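Local coordinates for leucine aminopeptidase 1 (Caenorhabditis elegans, PDB 2HC9) that releases N-terminal amino acids, preferably leucine, from peptides as a zinc-dependent M17 aminopeptidase and probably serves as a digestive enzyme, at the interface of chains A and B and the interface of chains A and C. Residues are numbered along the deposited sequence; one frame, centred on the assembly and turned at random. Chains: chain A/B/C, Leucine aminopeptidase 1.

Contact 1: the interface of chains A and B. Residues chain A 66, 68-69; chain B 66, 68-69.
The backbone carbonyl oxygen A:Pro66 O is approached from chain B by two carbons of one residue, B:Tyr69 CA and CB, each at 3.3 Å. No hydrogen bond crosses this patch, so it is held by van der Waals contact. The interface is two-fold symmetric, and B:Pro66 O meets A:Tyr69 in the same way. At the centre the two proline rings, each ending strand 63-66, cross obliquely: A:Pro66 CB lies 3.5 Å from B:Pro66 CG, and its twin pair is equally close, slightly tighter than usual for carbon. The CB atoms of A:Pro66 and B:Pro66 are 3.8 Å apart, which shows that each ring meets the other with its CB-CG side. The CD carbon of each proline points instead to the tyrosine backbone, A:Pro66 CD being 3.6 Å from B:Tyr69 O. With CG set between the backbone N and the carbonyl carbon (chi1 71°), the A:Tyr69 ring turns back over the A:His68 imidazole of its own chain. The areas agree: A:Pro66 loses 57 Å² to chain B, A:Tyr69 only 8 Å². The symmetric proline pair probably helps join two subunits of the hexamer. Within chain B, the imidazole carbon B:His68 CE1 sits 3.5 Å above the B:Tyr69 ring plane, offset toward its rim.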
ATOM      1  N   PRO A  66     -45.819  -4.685   4.199  1.00 21.34           N
ATOM      2  CA  PRO A  66     -46.364  -6.028   3.980  1.00 20.47           C
ATOM      3  C   PRO A  66     -47.888  -6.057   4.212  1.00 21.34           C
ATOM      4  O   PRO A  66     -48.401  -5.401   5.135  1.00 21.03           O
ATOM      5  CB  PRO A  66     -45.631  -6.870   5.026  1.00 20.64           C
ATOM      6  CG  PRO A  66     -45.349  -5.873   6.143  1.00 18.73           C
ATOM      7  CD  PRO A  66     -45.006  -4.593   5.426  1.00 23.40           C
ATOM      8  N   HIS A  68     -49.484  -9.095   4.214  1.00 20.71           N
ATOM      9  CA  HIS A  68     -49.677 -10.522   4.512  1.00 19.70           C
ATOM     10  C   HIS A  68     -48.365 -10.984   5.117  1.00 19.31           C
ATOM     11  O   HIS A  68     -47.361 -10.293   4.982  1.00 18.82           O
ATOM     12  CB  HIS A  68     -49.974 -11.311   3.222  1.00 16.36           C
ATOM     13  CG  HIS A  68     -50.312 -12.752   3.456  1.00 21.71           C
ATOM     14  ND1 HIS A  68     -49.390 -13.765   3.299  1.00 21.56           N
ATOM     15  CD2 HIS A  68     -51.465 -13.346   3.838  1.00 22.10           C
ATOM     16  CE1 HIS A  68     -49.966 -14.926   3.568  1.00 24.29           C
ATOM     17  NE2 HIS A  68     -51.226 -14.700   3.894  1.00 21.50           N
ATOM     18  N   TYR A  69     -48.367 -12.118   5.814  1.00 19.85           N
ATOM     19  CA  TYR A  69     -47.117 -12.603   6.399  1.00 19.51           C
ATOM     20  C   TYR A  69     -46.040 -13.024   5.384  1.00 19.81           C
ATOM     21  O   TYR A  69     -44.866 -13.042   5.730  1.00 18.20           O
ATOM     22  CB  TYR A  69     -47.334 -13.638   7.513  1.00 22.12           C
ATOM     23  CG  TYR A  69     -47.829 -14.998   7.052  1.00 24.11           C
ATOM     24  CD1 TYR A  69     -46.942 -15.970   6.602  1.00 22.44           C
ATOM     25  CD2 TYR A  69     -49.184 -15.310   7.085  1.00 23.83           C
ATOM     26  CE1 TYR A  69     -47.394 -17.230   6.178  1.00 22.12           C
ATOM     27  CE2 TYR A  69     -49.646 -16.555   6.646  1.00 23.91           C
ATOM     28  CZ  TYR A  69     -48.746 -17.500   6.201  1.00 27.62           C
ATOM     29  OH  TYR A  69     -49.210 -18.717   5.786  1.00 31.29           O
TER
ATOM     30  N   PRO B  66     -44.097 -10.502   9.177  1.00 21.34           N
ATOM     31  CA  PRO B  66     -44.958  -9.397   9.605  1.00 20.47           C
ATOM     32  C   PRO B  66     -46.410  -9.870   9.816  1.00 21.34           C
ATOM     33  O   PRO B  66     -46.924 -10.700   9.045  1.00 21.03           O
ATOM     34  CB  PRO B  66     -44.863  -8.415   8.436  1.00 20.64           C
ATOM     35  CG  PRO B  66     -44.604  -9.320   7.239  1.00 18.73           C
ATOM     36  CD  PRO B  66     -43.679 -10.386   7.767  1.00 23.40           C
ATOM     37  N   HIS B  68     -48.830  -7.511  10.411  1.00 20.71           N
ATOM     38  CA  HIS B  68     -49.548  -6.238  10.248  1.00 19.70           C
ATOM     39  C   HIS B  68     -48.681  -5.408   9.320  1.00 19.31           C
ATOM     40  O   HIS B  68     -47.514  -5.732   9.132  1.00 18.82           O
ATOM     41  CB  HIS B  68     -49.704  -5.525  11.606  1.00 16.36           C
ATOM     42  CG  HIS B  68     -50.539  -4.282  11.547  1.00 21.71           C
ATOM     43  ND1 HIS B  68     -49.987  -3.020  11.485  1.00 21.56           N
ATOM     44  CD2 HIS B  68     -51.880  -4.109  11.536  1.00 22.10           C
ATOM     45  CE1 HIS B  68     -50.957  -2.121  11.445  1.00 24.29           C
ATOM     46  NE2 HIS B  68     -52.116  -2.755  11.479  1.00 21.50           N
ATOM     47  N   TYR B  69     -49.246  -4.369   8.707  1.00 19.85           N
ATOM     48  CA  TYR B  69     -48.438  -3.537   7.816  1.00 19.51           C
ATOM     49  C   TYR B  69     -47.312  -2.743   8.503  1.00 19.81           C
ATOM     50  O   TYR B  69     -46.355  -2.366   7.840  1.00 18.20           O
ATOM     51  CB  TYR B  69     -49.282  -2.681   6.859  1.00 22.12           C
ATOM     52  CG  TYR B  69     -50.036  -1.532   7.507  1.00 24.11           C
ATOM     53  CD1 TYR B  69     -49.419  -0.305   7.733  1.00 22.44           C
ATOM     54  CD2 TYR B  69     -51.370  -1.674   7.874  1.00 23.83           C
ATOM     55  CE1 TYR B  69     -50.112   0.760   8.327  1.00 22.12           C
ATOM     56  CE2 TYR B  69     -52.063  -0.624   8.485  1.00 23.91           C
ATOM     57  CZ  TYR B  69     -51.428   0.580   8.701  1.00 27.62           C
ATOM     58  OH  TYR B  69     -52.121   1.602   9.288  1.00 31.29           O
TER

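Contact 2: the interface of chains A and C. Residues chain A 136-139; chain C 326-327, 418-420.
The loop A:Met136 to A:Thr138 runs alongside C:Ile418 to C:Asp420 in the same direction, residue for residue, and A:Met136 N donates to C:Ile418 O at 2.6 Å. This loop-to-loop contact belongs to an interface that is not an exact two-fold, and its hydrogen bonds probably help pin neighbouring subunits together. The C:Asp420 carboxylate is gripped by A:Thr138 through two groups. A:Thr138 N reaches C:Asp420 OD1 at 2.8 Å, nearly straight (166° at H), while the hydroxyl A:Thr138 OG1 reaches C:Asp420 OD2 at 2.5 Å. Both use the syn sides of the carboxylate. The hydroxyl gets there by standing between its own backbone N and carbonyl carbon (chi1 59°). A third donor, C:Thr327 N, comes to C:Asp420 OD2 from above the carboxylate plane at 2.9 Å, which should limit its rotation. C:Thr327 OG1 works twice: it accepts from C:Asp420 N at 3.0 Å and donates to A:Met136 O at 2.7 Å, approaching from above that carbonyl plane. The A:Lys137 chain runs past the C:Ala419 carbonyl and bends at chi4 to bring A:Lys137 NZ to C:Ala419 O at 2.8 Å, tilted from the carbonyl plane. A water touching A:Thr138 OG1 lies 3.1 Å from the C:Lys326 ammonium NZ.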
ATOM      1  N   MET A 136     -27.201 -20.362 -11.206  1.00 14.76           N
ATOM      2  CA  MET A 136     -26.703 -21.722 -11.265  1.00 17.93           C
ATOM      3  C   MET A 136     -26.828 -22.453  -9.944  1.00 20.37           C
ATOM      4  O   MET A 136     -26.107 -23.437  -9.692  1.00 18.85           O
ATOM      5  CB  MET A 136     -25.261 -21.713 -11.774  1.00 18.26           C
ATOM      6  CG  MET A 136     -25.250 -21.511 -13.277  1.00 22.79           C
ATOM      7  SD  MET A 136     -23.571 -21.305 -13.883  1.00 28.34           S
ATOM      8  CE  MET A 136     -22.975 -22.999 -13.790  1.00 31.34           C
ATOM      9  N   LYS A 137     -27.754 -21.992  -9.108  1.00 19.66           N
ATOM     10  CA  LYS A 137     -28.082 -22.757  -7.918  1.00 16.51           C
ATOM     11  C   LYS A 137     -28.647 -24.144  -8.300  1.00 20.58           C
ATOM     12  O   LYS A 137     -29.351 -24.271  -9.309  1.00 19.39           O
ATOM     13  CB  LYS A 137     -29.030 -21.960  -7.017  1.00 20.07           C
ATOM     14  CG  LYS A 137     -28.235 -20.946  -6.152  1.00 22.73           C
ATOM     15  CD  LYS A 137     -29.109 -20.106  -5.265  1.00 26.66           C
ATOM     16  CE  LYS A 137     -28.267 -19.049  -4.554  1.00 23.15           C
ATOM     17  NZ  LYS A 137     -27.316 -19.605  -3.512  1.00 19.73           N
ATOM     18  N   THR A 138     -28.322 -25.172  -7.518  1.00 17.28           N
ATOM     19  CA  THR A 138     -28.690 -26.550  -7.896  1.00 17.49           C
ATOM     20  C   THR A 138     -29.906 -27.040  -7.136  1.00 26.27           C
ATOM     21  O   THR A 138     -30.328 -28.191  -7.302  1.00 25.26           O
ATOM     22  CB  THR A 138     -27.534 -27.558  -7.714  1.00 19.05           C
ATOM     23  OG1 THR A 138     -27.094 -27.579  -6.342  1.00 17.57           O
ATOM     24  CG2 THR A 138     -26.360 -27.209  -8.652  1.00 16.71           C
ATOM     25  N   SER A 139     -30.445 -26.179  -6.285  1.00 24.79           N
ATOM     26  CA  SER A 139     -31.753 -26.414  -5.681  1.00 29.84           C
ATOM     27  C   SER A 139     -32.512 -25.092  -5.599  1.00 30.89           C
ATOM     28  O   SER A 139     -31.920 -24.022  -5.717  1.00 27.62           O
ATOM     29  CB  SER A 139     -31.590 -27.011  -4.285  1.00 22.95           C
ATOM     30  OG  SER A 139     -31.031 -26.061  -3.405  1.00 27.80           O
TER
ATOM     31  N   LYS C 326     -22.697 -29.881  -6.653  1.00 15.02           N
ATOM     32  CA  LYS C 326     -22.992 -28.495  -6.218  1.00 15.95           C
ATOM     33  C   LYS C 326     -22.174 -27.471  -7.023  1.00 18.52           C
ATOM     34  O   LYS C 326     -21.084 -27.789  -7.510  1.00 18.06           O
ATOM     35  CB  LYS C 326     -22.713 -28.310  -4.721  1.00 13.05           C
ATOM     36  CG  LYS C 326     -23.780 -29.029  -3.870  1.00 18.73           C
ATOM     37  CD  LYS C 326     -23.429 -29.005  -2.397  1.00 22.41           C
ATOM     38  CE  LYS C 326     -24.522 -29.722  -1.587  1.00 27.14           C
ATOM     39  NZ  LYS C 326     -25.893 -29.128  -1.809  1.00 33.39           N
ATOM     40  N   THR C 327     -22.694 -26.252  -7.157  1.00 15.51           N
ATOM     41  CA  THR C 327     -21.946 -25.220  -7.893  1.00 16.12           C
ATOM     42  C   THR C 327     -21.184 -24.286  -6.942  1.00 15.88           C
ATOM     43  O   THR C 327     -21.656 -23.972  -5.849  1.00 16.09           O
ATOM     44  CB  THR C 327     -22.851 -24.388  -8.816  1.00 16.46           C
ATOM     45  OG1 THR C 327     -23.984 -23.901  -8.056  1.00 17.64           O
ATOM     46  CG2 THR C 327     -23.364 -25.273 -10.020  1.00 19.18           C
ATOM     47  N   ILE C 418     -25.763 -16.506  -7.095  1.00 17.13           N
ATOM     48  CA  ILE C 418     -25.990 -17.196  -8.359  0.70 18.87           C
ATOM     49  C   ILE C 418     -25.432 -18.612  -8.384  1.00 19.51           C
ATOM     50  O   ILE C 418     -25.681 -19.356  -9.316  1.00 23.99           O
ATOM     51  CB  ILE C 418     -25.428 -16.404  -9.531  0.70 17.68           C
ATOM     52  CG1 ILE C 418     -23.970 -16.030  -9.266  0.70 15.43           C
ATOM     53  CG2 ILE C 418     -26.290 -15.137  -9.793  0.70 16.57           C
ATOM     54  CD1 ILE C 418     -23.370 -15.267 -10.399  0.70 16.52           C
ATOM     55  N   ALA C 419     -24.677 -18.988  -7.363  1.00 18.27           N
ATOM     56  CA  ALA C 419     -24.250 -20.378  -7.266  1.00 14.71           C
ATOM     57  C   ALA C 419     -24.598 -20.882  -5.888  1.00 18.34           C
ATOM     58  O   ALA C 419     -25.079 -20.131  -5.046  1.00 17.48           O
ATOM     59  CB  ALA C 419     -22.740 -20.505  -7.509  1.00 17.53           C
ATOM     60  N   ASP C 420     -24.359 -22.166  -5.650  1.00 16.69           N
ATOM     61  CA  ASP C 420     -24.679 -22.734  -4.352  1.00 18.37           C
ATOM     62  C   ASP C 420     -23.845 -22.106  -3.240  1.00 18.34           C
ATOM     63  O   ASP C 420     -24.302 -21.997  -2.110  1.00 15.43           O
ATOM     64  CB  ASP C 420     -24.467 -24.249  -4.373  1.00 17.52           C
ATOM     65  CG  ASP C 420     -25.496 -24.962  -5.222  1.00 18.26           C
ATOM     66  OD1 ASP C 420     -26.634 -24.448  -5.368  1.00 16.68           O
ATOM     67  OD2 ASP C 420     -25.170 -26.059  -5.724  1.00 16.77           O
TER
HETATM   68  O   HOH W   1     -27.869 -28.522  -4.110  1.00 39.32           O

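Contact 3: the interface of chains A and C. Residues chain A 134-137, 178, 273, 467; chain C 417-418.
This is an interface between unlike surfaces of two copies of the enzyme, not an exact two-fold, and it docks C:Ile418 against A:Arg467 in the deposited hexamer. C:Ile418 has 102 Å² of its surface buried by chain A. Its two branches diverge: CG1 stands between the backbone N and the carbonyl carbon (chi1 52°), sending CD1 one way, while CG2 goes another. The C:Ile418 CG2 methyl lies over one face of the A:Arg467 guanidinium, toward its rim, 3.4 Å from A:Arg467 CZ. C:Ile418 CD1 meets A:Lys273 tip to tip, 3.3 Å from A:Lys273 NZ. Chain A holds both cationic partners in place. A:Arg467 NH1 and NH2 grip A:Phe134 O end-on, at 2.9 and 3.1 Å respectively, with that oxygen in the guanidinium plane. A:Arg467 NH1 also forms a salt bridge with A:Asp178 OD2 at 3.0 Å, entering from above the carboxylate plane. These bonds fix the guanidinium's rotation and so the face presented to the isoleucine. A:Asp178 O in turn accepts from A:Lys273 NZ at 2.8 Å. An alanine in place of A:Arg467 would probably open a gap under the CG2 methyl and leave A:Asp178 without its charged mate. Nearby, A:Lys137 CE packs 3.6 Å from C:Ser417 O. The site thus seats an aliphatic side chain of one subunit on a polar surface braced by bonds within chain A, helping to hold neighbouring subunits in register.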
ATOM      1  N   PHE A 134     -30.647 -15.142 -14.406  1.00 16.38           N
ATOM      2  CA  PHE A 134     -29.510 -16.039 -14.313  1.00 16.63           C
ATOM      3  C   PHE A 134     -29.294 -16.638 -12.919  1.00 17.40           C
ATOM      4  O   PHE A 134     -29.131 -15.909 -11.939  1.00 15.72           O
ATOM      5  CB  PHE A 134     -28.212 -15.382 -14.806  1.00 15.94           C
ATOM      6  CG  PHE A 134     -27.092 -16.377 -14.935  1.00 17.82           C
ATOM      7  CD1 PHE A 134     -27.006 -17.186 -16.065  1.00 18.96           C
ATOM      8  CD2 PHE A 134     -26.185 -16.564 -13.898  1.00 19.51           C
ATOM      9  CE1 PHE A 134     -25.991 -18.152 -16.178  1.00 18.26           C
ATOM     10  CE2 PHE A 134     -25.177 -17.550 -14.004  1.00 18.95           C
ATOM     11  CZ  PHE A 134     -25.092 -18.311 -15.154  1.00 17.53           C
ATOM     12  N   SER A 135     -29.267 -17.968 -12.834  1.00 17.01           N
ATOM     13  CA  SER A 135     -28.833 -18.633 -11.584  1.00 15.80           C
ATOM     14  C   SER A 135     -28.258 -19.996 -11.914  1.00 18.94           C
ATOM     15  O   SER A 135     -28.746 -20.683 -12.805  1.00 20.52           O
ATOM     16  CB  SER A 135     -30.003 -18.810 -10.601  1.00 21.15           C
ATOM     17  OG  SER A 135     -29.549 -19.497  -9.436  1.00 21.23           O
ATOM     18  N   MET A 136     -27.201 -20.362 -11.206  1.00 14.76           N
ATOM     19  CA  MET A 136     -26.703 -21.722 -11.265  1.00 17.93           C
ATOM     20  C   MET A 136     -26.828 -22.453  -9.944  1.00 20.37           C
ATOM     21  O   MET A 136     -26.107 -23.437  -9.692  1.00 18.85           O
ATOM     22  CB  MET A 136     -25.261 -21.713 -11.774  1.00 18.26           C
ATOM     23  CG  MET A 136     -25.250 -21.511 -13.277  1.00 22.79           C
ATOM     24  SD  MET A 136     -23.571 -21.305 -13.883  1.00 28.34           S
ATOM     25  CE  MET A 136     -22.975 -22.999 -13.790  1.00 31.34           C
ATOM     26  N   LYS A 137     -27.754 -21.992  -9.108  1.00 19.66           N
ATOM     27  CA  LYS A 137     -28.082 -22.757  -7.918  1.00 16.51           C
ATOM     28  C   LYS A 137     -28.647 -24.144  -8.300  1.00 20.58           C
ATOM     29  O   LYS A 137     -29.351 -24.271  -9.309  1.00 19.39           O
ATOM     30  CB  LYS A 137     -29.030 -21.960  -7.017  1.00 20.07           C
ATOM     31  CG  LYS A 137     -28.235 -20.946  -6.152  1.00 22.73           C
ATOM     32  CD  LYS A 137     -29.109 -20.106  -5.265  1.00 26.66           C
ATOM     33  CE  LYS A 137     -28.267 -19.049  -4.554  1.00 23.15           C
ATOM     34  NZ  LYS A 137     -27.316 -19.605  -3.512  1.00 19.73           N
ATOM     35  N   ASP A 178     -24.823 -10.982 -15.892  1.00 14.18           N
ATOM     36  CA  ASP A 178     -24.662 -11.824 -14.674  1.00 13.36           C
ATOM     37  C   ASP A 178     -23.966 -13.152 -14.965  1.00 17.14           C
ATOM     38  O   ASP A 178     -23.457 -13.780 -14.050  1.00 15.15           O
ATOM     39  CB  ASP A 178     -26.029 -12.163 -14.059  1.00 14.19           C
ATOM     40  CG  ASP A 178     -26.752 -10.946 -13.494  1.00 17.55           C
ATOM     41  OD1 ASP A 178     -26.097  -9.905 -13.261  1.00 15.81           O
ATOM     42  OD2 ASP A 178     -27.978 -11.052 -13.258  1.00 16.92           O
ATOM     43  N   LYS A 273     -16.555 -10.032 -15.146  1.00 14.85           N
ATOM     44  CA  LYS A 273     -17.530 -10.551 -16.135  1.00 15.33           C
ATOM     45  C   LYS A 273     -18.495  -9.456 -16.626  1.00 14.96           C
ATOM     46  O   LYS A 273     -19.112  -9.605 -17.684  1.00 16.02           O
ATOM     47  CB  LYS A 273     -18.363 -11.701 -15.525  1.00 14.85           C
ATOM     48  CG  LYS A 273     -19.478 -11.190 -14.566  1.00 13.39           C
ATOM     49  CD  LYS A 273     -20.106 -12.335 -13.760  1.00 15.64           C
ATOM     50  CE  LYS A 273     -20.980 -11.747 -12.626  1.00 13.68           C
ATOM     51  NZ  LYS A 273     -21.884 -12.810 -12.013  1.00 12.70           N
ATOM     52  N   ARG A 467     -25.851  -7.810  -9.031  1.00 15.54           N
ATOM     53  CA  ARG A 467     -26.705  -8.003 -10.188  1.00 16.66           C
ATOM     54  C   ARG A 467     -26.607  -6.872 -11.206  1.00 15.97           C
ATOM     55  O   ARG A 467     -26.585  -5.706 -10.836  1.00 16.60           O
ATOM     56  CB  ARG A 467     -28.164  -8.163  -9.724  1.00 15.33           C
ATOM     57  CG  ARG A 467     -28.398  -9.499  -8.986  1.00 18.38           C
ATOM     58  CD  ARG A 467     -28.280 -10.700  -9.937  1.00 16.95           C
ATOM     59  NE  ARG A 467     -28.831 -11.934  -9.348  1.00 20.91           N
ATOM     60  CZ  ARG A 467     -28.978 -13.081 -10.011  1.00 20.14           C
ATOM     61  NH1 ARG A 467     -28.633 -13.163 -11.298  1.00 16.99           N
ATOM     62  NH2 ARG A 467     -29.522 -14.141  -9.401  1.00 18.55           N
TER
ATOM     63  N   SER C 417     -25.204 -15.264  -4.692  1.00 15.80           N
ATOM     64  CA  SER C 417     -26.504 -15.023  -5.324  1.00 18.27           C
ATOM     65  C   SER C 417     -26.795 -15.969  -6.467  1.00 21.02           C
ATOM     66  O   SER C 417     -27.935 -16.202  -6.802  1.00 18.65           O
ATOM     67  CB  SER C 417     -26.594 -13.587  -5.841  1.00 22.28           C
ATOM     68  OG  SER C 417     -26.546 -12.681  -4.751  1.00 27.94           O
ATOM     69  N   ILE C 418     -25.763 -16.506  -7.095  1.00 17.13           N
ATOM     70  CA  ILE C 418     -25.990 -17.196  -8.359  0.70 18.87           C
ATOM     71  C   ILE C 418     -25.432 -18.612  -8.384  1.00 19.51           C
ATOM     72  O   ILE C 418     -25.681 -19.356  -9.316  1.00 23.99           O
ATOM     73  CB  ILE C 418     -25.428 -16.404  -9.531  0.70 17.68           C
ATOM     74  CG1 ILE C 418     -23.970 -16.030  -9.266  0.70 15.43           C
ATOM     75  CG2 ILE C 418     -26.290 -15.137  -9.793  0.70 16.57           C
ATOM     76  CD1 ILE C 418     -23.370 -15.267 -10.399  0.70 16.52           C
TER

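Contact 2 and contact 3 are adjoining parts of one interface, their C-alpha centres about 9 Å apart, and they share A:Met136, A:Lys137 and C:Ile418. Contact 1 lies about 30 Å from contact 2 and 29 Å from contact 3, and joins chain A to a different neighbour. Chain A therefore uses separate surfaces for a two-fold pairing and for an interface that is not two-fold, which suits assembly into a hexamer. Of the predicted active-site residues, A:Lys264 is about 19 Å from the centre of contact 3 and about 43 Å from that of contact 1, and C:Arg338 about 16 Å from that of contact 2.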